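Local structure of aminotransferase (Neisseria meningitidis Z2491, 3JTX) at residues Ser176-Val184 with Pro323-Leu331; Gln352-Ala360 with Pro368-Ala376. The protein probably catalyses the pyridoxal-phosphate-dependent transfer of an amino group between an amino acid and a keto acid, as a class I/II aminotransferase. All coordinates share one frame; numbering follows the deposited sequence.

Contact 1. Residues Ser176-Val184 with Pro323-Leu331; sequences SPNNPSGSV and PDASFYIWL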
loop_
_atom_site.group_PDB
_atom_site.type_symbol
_atom_site.label_atom_id
_atom_site.label_comp_id
_atom_site.label_asym_id
_atom_site.label_seq_id
_atom_site.Cartn_x
_atom_site.Cartn_y
_atom_site.Cartn_z
ATOM N N SER A 176 -3.079 -0.788 -22.414
ATOM C CA SER A 176 -3.011 -1.718 -23.550
ATOM C C SER A 176 -2.827 -3.157 -23.086
ATOM O O SER A 176 -1.792 -3.469 -22.507
ATOM C CB SER A 176 -1.853 -1.338 -24.467
ATOM O OG SER A 176 -1.830 -2.155 -25.628
ATOM N N PRO A 177 -3.826 -4.038 -23.317
ATOM C CA PRO A 177 -5.150 -3.768 -23.911
ATOM C C PRO A 177 -5.934 -2.717 -23.148
ATOM O O PRO A 177 -5.859 -2.664 -21.921
ATOM C CB PRO A 177 -5.874 -5.113 -23.804
ATOM C CG PRO A 177 -4.771 -6.121 -23.767
ATOM C CD PRO A 177 -3.632 -5.478 -23.053
ATOM N N ASN A 178 -6.719 -1.923 -23.866
ATOM C CA ASN A 178 -7.428 -0.817 -23.253
ATOM C C ASN A 178 -8.724 -1.248 -22.558
ATOM O O ASN A 178 -9.438 -2.143 -23.015
ATOM C CB ASN A 178 -7.731 0.249 -24.303
ATOM C CG ASN A 178 -8.303 1.506 -23.698
ATOM O OD1 ASN A 178 -9.527 1.694 -23.662
ATOM N ND2 ASN A 178 -7.427 2.375 -23.212
ATOM N N ASN A 179 -8.965 -0.644 -21.402
ATOM C CA ASN A 179 -10.268 -0.634 -20.749
ATOM C C ASN A 179 -10.806 0.770 -21.010
ATOM O O ASN A 179 -10.241 1.737 -20.509
ATOM C CB ASN A 179 -10.096 -0.884 -19.253
ATOM C CG ASN A 179 -11.406 -0.868 -18.479
ATOM O OD1 ASN A 179 -12.476 -0.625 -19.041
ATOM N ND2 ASN A 179 -11.326 -1.147 -17.172
ATOM N N PRO A 180 -11.923 0.901 -21.747
ATOM C CA PRO A 180 -12.910 -0.102 -22.164
ATOM C C PRO A 180 -12.831 -0.649 -23.600
ATOM O O PRO A 180 -13.569 -1.567 -23.920
ATOM C CB PRO A 180 -14.216 0.681 -22.041
ATOM C CG PRO A 180 -13.813 2.092 -22.545
ATOM C CD PRO A 180 -12.376 2.267 -22.079
ATOM N N SER A 181 -11.978 -0.099 -24.459
ATOM C CA SER A 181 -12.095 -0.373 -25.912
ATOM C C SER A 181 -11.552 -1.733 -26.368
ATOM O O SER A 181 -11.874 -2.189 -27.478
ATOM C CB SER A 181 -11.421 0.739 -26.731
ATOM O OG SER A 181 -10.004 0.604 -26.731
ATOM N N GLY A 182 -10.711 -2.357 -25.545
ATOM C CA GLY A 182 -10.027 -3.596 -25.892
ATOM C C GLY A 182 -8.842 -3.408 -26.837
ATOM O O GLY A 182 -8.157 -4.369 -27.187
ATOM N N SER A 183 -8.596 -2.168 -27.249
ATOM C CA SER A 183 -7.588 -1.882 -28.249
ATOM C C SER A 183 -6.194 -2.151 -27.715
ATOM O O SER A 183 -5.871 -1.782 -26.573
ATOM C CB SER A 183 -7.654 -0.417 -28.684
ATOM O OG SER A 183 -6.604 -0.143 -29.628
ATOM N N VAL A 184 -5.367 -2.770 -28.551
ATOM C CA VAL A 184 -3.957 -2.984 -28.226
ATOM C C VAL A 184 -3.131 -2.005 -29.068
ATOM O O VAL A 184 -3.177 -2.042 -30.307
ATOM C CB VAL A 184 -3.552 -4.452 -28.492
ATOM C CG1 VAL A 184 -2.040 -4.659 -28.365
ATOM C CG2 VAL A 184 -4.310 -5.389 -27.518
ATOM N N PRO A 323 -12.907 -7.689 -30.023
ATOM C CA PRO A 323 -11.874 -6.703 -29.682
ATOM C C PRO A 323 -10.460 -7.273 -29.848
ATOM O O PRO A 323 -10.308 -8.492 -30.063
ATOM C CB PRO A 323 -12.168 -6.394 -28.221
ATOM C CG PRO A 323 -12.765 -7.650 -27.694
ATOM C CD PRO A 323 -13.547 -8.261 -28.827
ATOM N N ASP A 324 -9.438 -6.418 -29.759
ATOM C CA ASP A 324 -8.046 -6.891 -29.898
ATOM C C ASP A 324 -7.728 -7.840 -28.740
ATOM O O ASP A 324 -7.034 -8.850 -28.911
ATOM C CB ASP A 324 -7.021 -5.738 -29.884
ATOM C CG ASP A 324 -7.107 -4.809 -31.105
ATOM O OD1 ASP A 324 -7.741 -5.158 -32.119
ATOM O OD2 ASP A 324 -6.506 -3.711 -31.051
ATOM N N ALA A 325 -8.204 -7.474 -27.556
ATOM C CA ALA A 325 -7.979 -8.241 -26.327
ATOM C C ALA A 325 -8.893 -7.710 -25.212
ATOM O O ALA A 325 -9.744 -6.863 -25.465
ATOM C CB ALA A 325 -6.488 -8.176 -25.911
ATOM N N SER A 326 -8.691 -8.185 -23.984
ATOM C CA SER A 326 -9.531 -7.870 -22.810
ATOM C C SER A 326 -10.844 -8.652 -22.843
ATOM O O SER A 326 -11.132 -9.341 -23.823
ATOM C CB SER A 326 -9.821 -6.377 -22.644
ATOM O OG SER A 326 -11.035 -5.998 -23.286
ATOM N N PHE A 327 -11.587 -8.567 -21.736
ATOM C CA PHE A 327 -12.909 -9.183 -21.627
ATOM C C PHE A 327 -14.073 -8.204 -21.811
ATOM O O PHE A 327 -15.214 -8.507 -21.427
ATOM C CB PHE A 327 -13.049 -10.065 -20.350
ATOM C CG PHE A 327 -12.731 -9.385 -19.031
ATOM C CD1 PHE A 327 -13.394 -8.237 -18.615
ATOM C CD2 PHE A 327 -11.818 -9.969 -18.151
ATOM C CE1 PHE A 327 -13.132 -7.671 -17.376
ATOM C CE2 PHE A 327 -11.540 -9.399 -16.918
ATOM C CZ PHE A 327 -12.203 -8.248 -16.527
ATOM N N TYR A 328 -13.811 -7.066 -22.449
ATOM C CA TYR A 328 -14.858 -6.077 -22.726
ATOM C C TYR A 328 -15.288 -6.086 -24.176
ATOM O O TYR A 328 -14.471 -6.343 -25.078
ATOM C CB TYR A 328 -14.383 -4.666 -22.375
ATOM C CG TYR A 328 -13.973 -4.540 -20.944
ATOM C CD1 TYR A 328 -14.921 -4.585 -19.915
ATOM C CD2 TYR A 328 -12.643 -4.379 -20.608
ATOM C CE1 TYR A 328 -14.532 -4.470 -18.578
ATOM C CE2 TYR A 328 -12.244 -4.266 -19.282
ATOM C CZ TYR A 328 -13.180 -4.302 -18.274
ATOM O OH TYR A 328 -12.742 -4.220 -16.958
ATOM N N ILE A 329 -16.580 -5.835 -24.386
ATOM C CA ILE A 329 -17.107 -5.430 -25.674
ATOM C C ILE A 329 -17.500 -3.941 -25.511
ATOM O O ILE A 329 -18.288 -3.588 -24.629
ATOM C CB ILE A 329 -18.338 -6.246 -26.076
ATOM C CG1 ILE A 329 -17.976 -7.732 -26.246
ATOM C CG2 ILE A 329 -18.928 -5.712 -27.368
ATOM C CD1 ILE A 329 -19.166 -8.600 -26.605
ATOM N N TRP A 330 -16.914 -3.083 -26.340
ATOM C CA TRP A 330 -17.234 -1.650 -26.369
ATOM C C TRP A 330 -18.269 -1.482 -27.473
ATOM O O TRP A 330 -17.933 -1.261 -28.642
ATOM C CB TRP A 330 -15.924 -0.875 -26.608
ATOM C CG TRP A 330 -15.902 0.642 -26.565
ATOM C CD1 TRP A 330 -15.352 1.473 -27.526
ATOM C CD2 TRP A 330 -16.323 1.500 -25.499
ATOM N NE1 TRP A 330 -15.432 2.779 -27.128
ATOM C CE2 TRP A 330 -16.036 2.829 -25.895
ATOM C CE3 TRP A 330 -16.932 1.281 -24.256
ATOM C CZ2 TRP A 330 -16.348 3.936 -25.094
ATOM C CZ3 TRP A 330 -17.257 2.387 -23.463
ATOM C CH2 TRP A 330 -16.944 3.690 -23.873
ATOM N N LEU A 331 -19.538 -1.604 -27.099
ATOM C CA LEU A 331 -20.618 -1.733 -28.062
ATOM C C LEU A 331 -21.159 -0.377 -28.534
ATOM O O LEU A 331 -21.639 0.437 -27.734
ATOM C CB LEU A 331 -21.752 -2.574 -27.464
ATOM C CG LEU A 331 -22.905 -2.868 -28.430
ATOM C CD1 LEU A 331 -22.425 -3.803 -29.556
ATOM C CD2 LEU A 331 -24.119 -3.458 -27.709
HETATM O O HOH W 1 -13.299 -4.143 -25.792
HETATM O O HOH W 2 -14.539 -3.818 -27.895
HETATM O O HOH W 3 -10.447 -3.533 -29.668
HETATM O O HOH W 4 -7.033 -1.085 -32.315
HETATM O O HOH W 5 -3.542 -4.100 -32.364
#

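Contact 2. Residues Gln352-Ala360 with Pro368-Ala376; sequences QVLPGRFLA and PGEGYVRIA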
loop_
_atom_site.group_PDB
_atom_site.type_symbol
_atom_site.label_atom_id
_atom_site.label_comp_id
_atom_site.label_asym_id
_atom_site.label_seq_id
_atom_site.Cartn_x
_atom_site.Cartn_y
_atom_site.Cartn_z
ATOM N N GLN A 352 -27.494 -5.191 -16.801
ATOM C CA GLN A 352 -26.688 -4.042 -16.413
ATOM C C GLN A 352 -25.451 -3.878 -17.335
ATOM O O GLN A 352 -24.527 -4.712 -17.327
ATOM C CB GLN A 352 -26.237 -4.192 -14.956
ATOM C CG GLN A 352 -27.376 -4.310 -13.932
ATOM C CD GLN A 352 -26.875 -4.716 -12.545
ATOM O OE1 GLN A 352 -26.460 -5.852 -12.329
ATOM N NE2 GLN A 352 -26.907 -3.783 -11.611
ATOM N N VAL A 353 -25.455 -2.812 -18.131
ATOM C CA VAL A 353 -24.273 -2.396 -18.905
ATOM C C VAL A 353 -23.886 -0.978 -18.505
ATOM O O VAL A 353 -24.691 -0.257 -17.931
ATOM C CB VAL A 353 -24.496 -2.487 -20.439
ATOM C CG1 VAL A 353 -24.910 -3.905 -20.826
ATOM C CG2 VAL A 353 -25.526 -1.460 -20.932
ATOM N N LEU A 354 -22.652 -0.578 -18.801
ATOM C CA LEU A 354 -22.133 0.726 -18.345
ATOM C C LEU A 354 -22.169 1.780 -19.463
ATOM O O LEU A 354 -21.460 1.628 -20.471
ATOM C CB LEU A 354 -20.698 0.566 -17.848
ATOM C CG LEU A 354 -20.152 1.737 -17.013
ATOM C CD1 LEU A 354 -20.965 1.926 -15.729
ATOM C CD2 LEU A 354 -18.685 1.531 -16.677
ATOM N N PRO A 355 -22.983 2.854 -19.297
ATOM C CA PRO A 355 -22.932 3.949 -20.251
ATOM C C PRO A 355 -21.501 4.468 -20.429
ATOM O O PRO A 355 -20.808 4.781 -19.445
ATOM C CB PRO A 355 -23.842 5.007 -19.607
ATOM C CG PRO A 355 -24.829 4.200 -18.862
ATOM C CD PRO A 355 -24.019 3.091 -18.279
ATOM N N GLY A 356 -21.045 4.518 -21.673
ATOM C CA GLY A 356 -19.652 4.884 -21.956
ATOM C C GLY A 356 -19.282 6.268 -21.464
ATOM O O GLY A 356 -18.124 6.527 -21.117
ATOM N N ARG A 357 -20.253 7.171 -21.425
ATOM C CA ARG A 357 -20.005 8.537 -20.945
ATOM C C ARG A 357 -19.464 8.543 -19.510
ATOM O O ARG A 357 -18.740 9.466 -19.107
ATOM C CB ARG A 357 -21.274 9.401 -21.078
ATOM C CG ARG A 357 -22.377 9.069 -20.084
ATOM C CD ARG A 357 -23.667 9.799 -20.428
ATOM N NE ARG A 357 -24.174 9.381 -21.730
ATOM C CZ ARG A 357 -25.184 9.957 -22.374
ATOM N NH1 ARG A 357 -25.826 10.994 -21.844
ATOM N NH2 ARG A 357 -25.573 9.482 -23.549
ATOM N N PHE A 358 -19.766 7.492 -18.753
ATOM C CA PHE A 358 -19.289 7.400 -17.373
ATOM C C PHE A 358 -17.802 7.089 -17.236
ATOM O O PHE A 358 -17.251 7.203 -16.126
ATOM C CB PHE A 358 -20.116 6.370 -16.583
ATOM C CG PHE A 358 -21.579 6.753 -16.376
ATOM C CD1 PHE A 358 -22.037 8.054 -16.560
ATOM C CD2 PHE A 358 -22.490 5.797 -15.959
ATOM C CE1 PHE A 358 -23.387 8.383 -16.344
ATOM C CE2 PHE A 358 -23.843 6.120 -15.743
ATOM C CZ PHE A 358 -24.285 7.403 -15.937
ATOM N N LEU A 359 -17.158 6.675 -18.332
ATOM C CA LEU A 359 -15.727 6.341 -18.341
ATOM C C LEU A 359 -14.874 7.423 -19.005
ATOM O O LEU A 359 -13.666 7.228 -19.224
ATOM C CB LEU A 359 -15.501 5.005 -19.088
ATOM C CG LEU A 359 -16.211 3.781 -18.507
ATOM C CD1 LEU A 359 -15.988 2.539 -19.381
ATOM C CD2 LEU A 359 -15.693 3.549 -17.101
ATOM N N ALA A 360 -15.503 8.552 -19.343
ATOM C CA ALA A 360 -14.848 9.578 -20.135
ATOM C C ALA A 360 -15.134 10.983 -19.617
ATOM O O ALA A 360 -16.123 11.223 -18.915
ATOM C CB ALA A 360 -15.290 9.462 -21.577
ATOM N N PRO A 368 -15.783 11.098 -25.759
ATOM C CA PRO A 368 -15.574 9.926 -26.602
ATOM C C PRO A 368 -16.126 8.611 -25.997
ATOM O O PRO A 368 -15.960 7.550 -26.600
ATOM C CB PRO A 368 -14.051 9.875 -26.739
ATOM C CG PRO A 368 -13.559 10.427 -25.449
ATOM C CD PRO A 368 -14.537 11.501 -25.076
ATOM N N GLY A 369 -16.728 8.693 -24.806
ATOM C CA GLY A 369 -17.521 7.608 -24.239
ATOM C C GLY A 369 -18.973 7.602 -24.689
ATOM O O GLY A 369 -19.618 6.558 -24.699
ATOM N N GLU A 370 -19.499 8.757 -25.082
ATOM C CA GLU A 370 -20.896 8.834 -25.521
ATOM C C GLU A 370 -21.125 7.975 -26.754
ATOM O O GLU A 370 -20.281 7.922 -27.651
ATOM C CB GLU A 370 -21.296 10.260 -25.865
ATOM C CG GLU A 370 -21.576 11.143 -24.685
ATOM C CD GLU A 370 -22.126 12.514 -25.093
ATOM O OE1 GLU A 370 -22.498 12.685 -26.273
ATOM O OE2 GLU A 370 -22.176 13.409 -24.222
ATOM N N GLY A 371 -22.268 7.293 -26.797
ATOM C CA GLY A 371 -22.611 6.476 -27.958
ATOM C C GLY A 371 -22.114 5.044 -27.886
ATOM O O GLY A 371 -22.303 4.280 -28.836
ATOM N N TYR A 372 -21.500 4.680 -26.756
ATOM C CA TYR A 372 -21.006 3.325 -26.497
ATOM C C TYR A 372 -21.434 2.873 -25.123
ATOM O O TYR A 372 -21.628 3.701 -24.255
ATOM C CB TYR A 372 -19.475 3.295 -26.534
ATOM C CG TYR A 372 -18.929 3.471 -27.922
ATOM C CD1 TYR A 372 -18.690 2.370 -28.738
ATOM C CD2 TYR A 372 -18.673 4.737 -28.431
ATOM C CE1 TYR A 372 -18.207 2.527 -30.030
ATOM C CE2 TYR A 372 -18.178 4.903 -29.730
ATOM C CZ TYR A 372 -17.960 3.794 -30.521
ATOM O OH TYR A 372 -17.484 3.948 -31.809
ATOM N N VAL A 373 -21.586 1.557 -24.943
ATOM C CA VAL A 373 -21.684 0.966 -23.617
ATOM C C VAL A 373 -20.584 -0.067 -23.448
ATOM O O VAL A 373 -20.226 -0.783 -24.397
ATOM C CB VAL A 373 -23.081 0.320 -23.333
ATOM C CG1 VAL A 373 -24.165 1.371 -23.334
ATOM C CG2 VAL A 373 -23.419 -0.827 -24.344
ATOM N N ARG A 374 -20.024 -0.133 -22.247
ATOM C CA ARG A 374 -19.101 -1.195 -21.923
ATOM C C ARG A 374 -19.865 -2.418 -21.396
ATOM O O ARG A 374 -20.667 -2.320 -20.474
ATOM C CB ARG A 374 -18.043 -0.741 -20.912
ATOM C CG ARG A 374 -16.881 -1.703 -20.827
ATOM C CD ARG A 374 -15.979 -1.388 -19.694
ATOM N NE ARG A 374 -16.598 -1.580 -18.399
ATOM C CZ ARG A 374 -16.025 -1.256 -17.241
ATOM N NH1 ARG A 374 -14.806 -0.737 -17.216
ATOM N NH2 ARG A 374 -16.658 -1.473 -16.097
ATOM N N ILE A 375 -19.601 -3.571 -22.009
ATOM C CA ILE A 375 -20.127 -4.866 -21.572
ATOM C C ILE A 375 -18.937 -5.746 -21.203
ATOM O O ILE A 375 -18.020 -5.903 -22.013
ATOM C CB ILE A 375 -20.914 -5.553 -22.733
ATOM C CG1 ILE A 375 -22.132 -4.728 -23.124
ATOM C CG2 ILE A 375 -21.359 -6.937 -22.357
ATOM C CD1 ILE A 375 -22.746 -5.108 -24.503
ATOM N N ALA A 376 -18.933 -6.284 -19.982
ATOM C CA ALA A 376 -17.892 -7.198 -19.509
ATOM C C ALA A 376 -18.420 -8.620 -19.582
ATOM O O ALA A 376 -19.482 -8.897 -19.043
ATOM C CB ALA A 376 -17.480 -6.850 -18.050
#

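Contact 1. Residues Ser176-Val184 with Pro323-Leu331
Pro180 CG lies 3.6 Å from the centroid of the Trp330 six-membered ring, 12° off the normal, a CH-pi contact over the face. Asn179 OD1 lies over one face of the Tyr328 ring, toward its rim near CE2 and CZ, with the amide only 20° from the ring plane. CG of Asn179 is anti to the backbone N, which carries the amide out to the ring. Phe327 CD1 lies over the centre of the opposite face. At the other end Val184 N donates to Asp324 OD2 at 2.9 Å, almost straight (176°); OD2 accepts with its anti lone pair. Pro177 CG presses on Ala325 CB at 3.4 Å, tighter than usual. Between the segments, one water donates to both Pro180 O and Tyr328 O, and a second links Ser181 O to Trp330 N. The loop 176-184 contains SPNNP, a sequence found in many class I/II aminotransferases, and the peptide bonds before Pro177 and Pro180 are both cis. An Asx motif shapes the loop: Ser181 N donates to Asn178 OD1 at 3.1 Å. Asn179 ND2 donates to O3 of the cofactor-lysine residue LLP at position 245, while its OD1 accepts from Arg374. The hydroxyl of Tyr328 pairs with that of Tyr210.

Contact 2. Residues Gln352-Ala360 with Pro368-Ala376
The guanidinium of Arg374 carries Leu354 CD2 over one face, toward its rim, with CD2 3.7 Å from Arg374 NH2. Leu359 CD1 reaches the same arginine lower on its chain, 3.9 Å from Arg374 CD, and the two side chains cross at about a right angle. The guanidinium of Arg357 has the aliphatic CG of Glu370 over one face. The carboxylate of Glu370 does not reach that guanidinium, and Arg357 NH2 instead makes a salt bridge with Asp338.

Leu354 and Arg374 sit on neighbouring antiparallel strands of the small three-stranded sheet in the C-terminal part of the chain. Arg357 and Leu359 belong to the 3-10 segment 356-359, and Glu370 to the type II turn Gly369-Tyr372. Strand 372-376 is central, with 354-355 on one side and 328-332 on the other. Leu354 and Arg374 form a hydrogen-bonded pair, Leu354 N to Arg374 O at 3.1 Å and Arg374 N to Leu354 O at 2.9 Å. Pro355 and Val373 follow as a non-hydrogen-bonded pair.

Arg374 starts out extended, and its bend at chi3 (66°) turns the guanidinium alongside Leu354. Its NH2 donates to His36 O and makes a salt bridge with a sulfonate oxygen of a bound MES, probably from the crystallisation liquor. These partners help fix the rotation of the head group. The sulfonate is consistent with a pocket for a substrate carboxylate, which an arginine binds in many aminotransferases of this family.

With Pro355 and Val373, Val353 lines the other side of the strand pair. Its CG1 meets Ile375 CG1 at 3.7 Å. Gly356 and Gly369 allow close backbone approach, Gly356 CA lying 3.2 Å from Gly369 O. Beside it Gly356 N donates to Tyr372 O at 2.8 Å, tilted 26° from the carbonyl plane.

Contacts 1 and 2 meet in one sheet, their centres about 12 Å apart. Strands 328-332 and 372-376 are antiparallel neighbours, joined by probable hydrogen bonds from Ile329 N to Ile375 O (2.8 Å) and from Leu331 N to Val373 O (2.9 Å). Side chains pack across this seam: Tyr328 CD1 lies 3.4 Å from Arg374 CD, and the rings of Trp330 and Tyr372 stack. Both contacts reach the active site. Contact 1 approaches it from the cofactor side through Asn179, whose side chain is about 5 Å from the MES at the nearest atoms. Contact 2 approaches from the MES side through Arg374, whose side chain is about 3 Å from it.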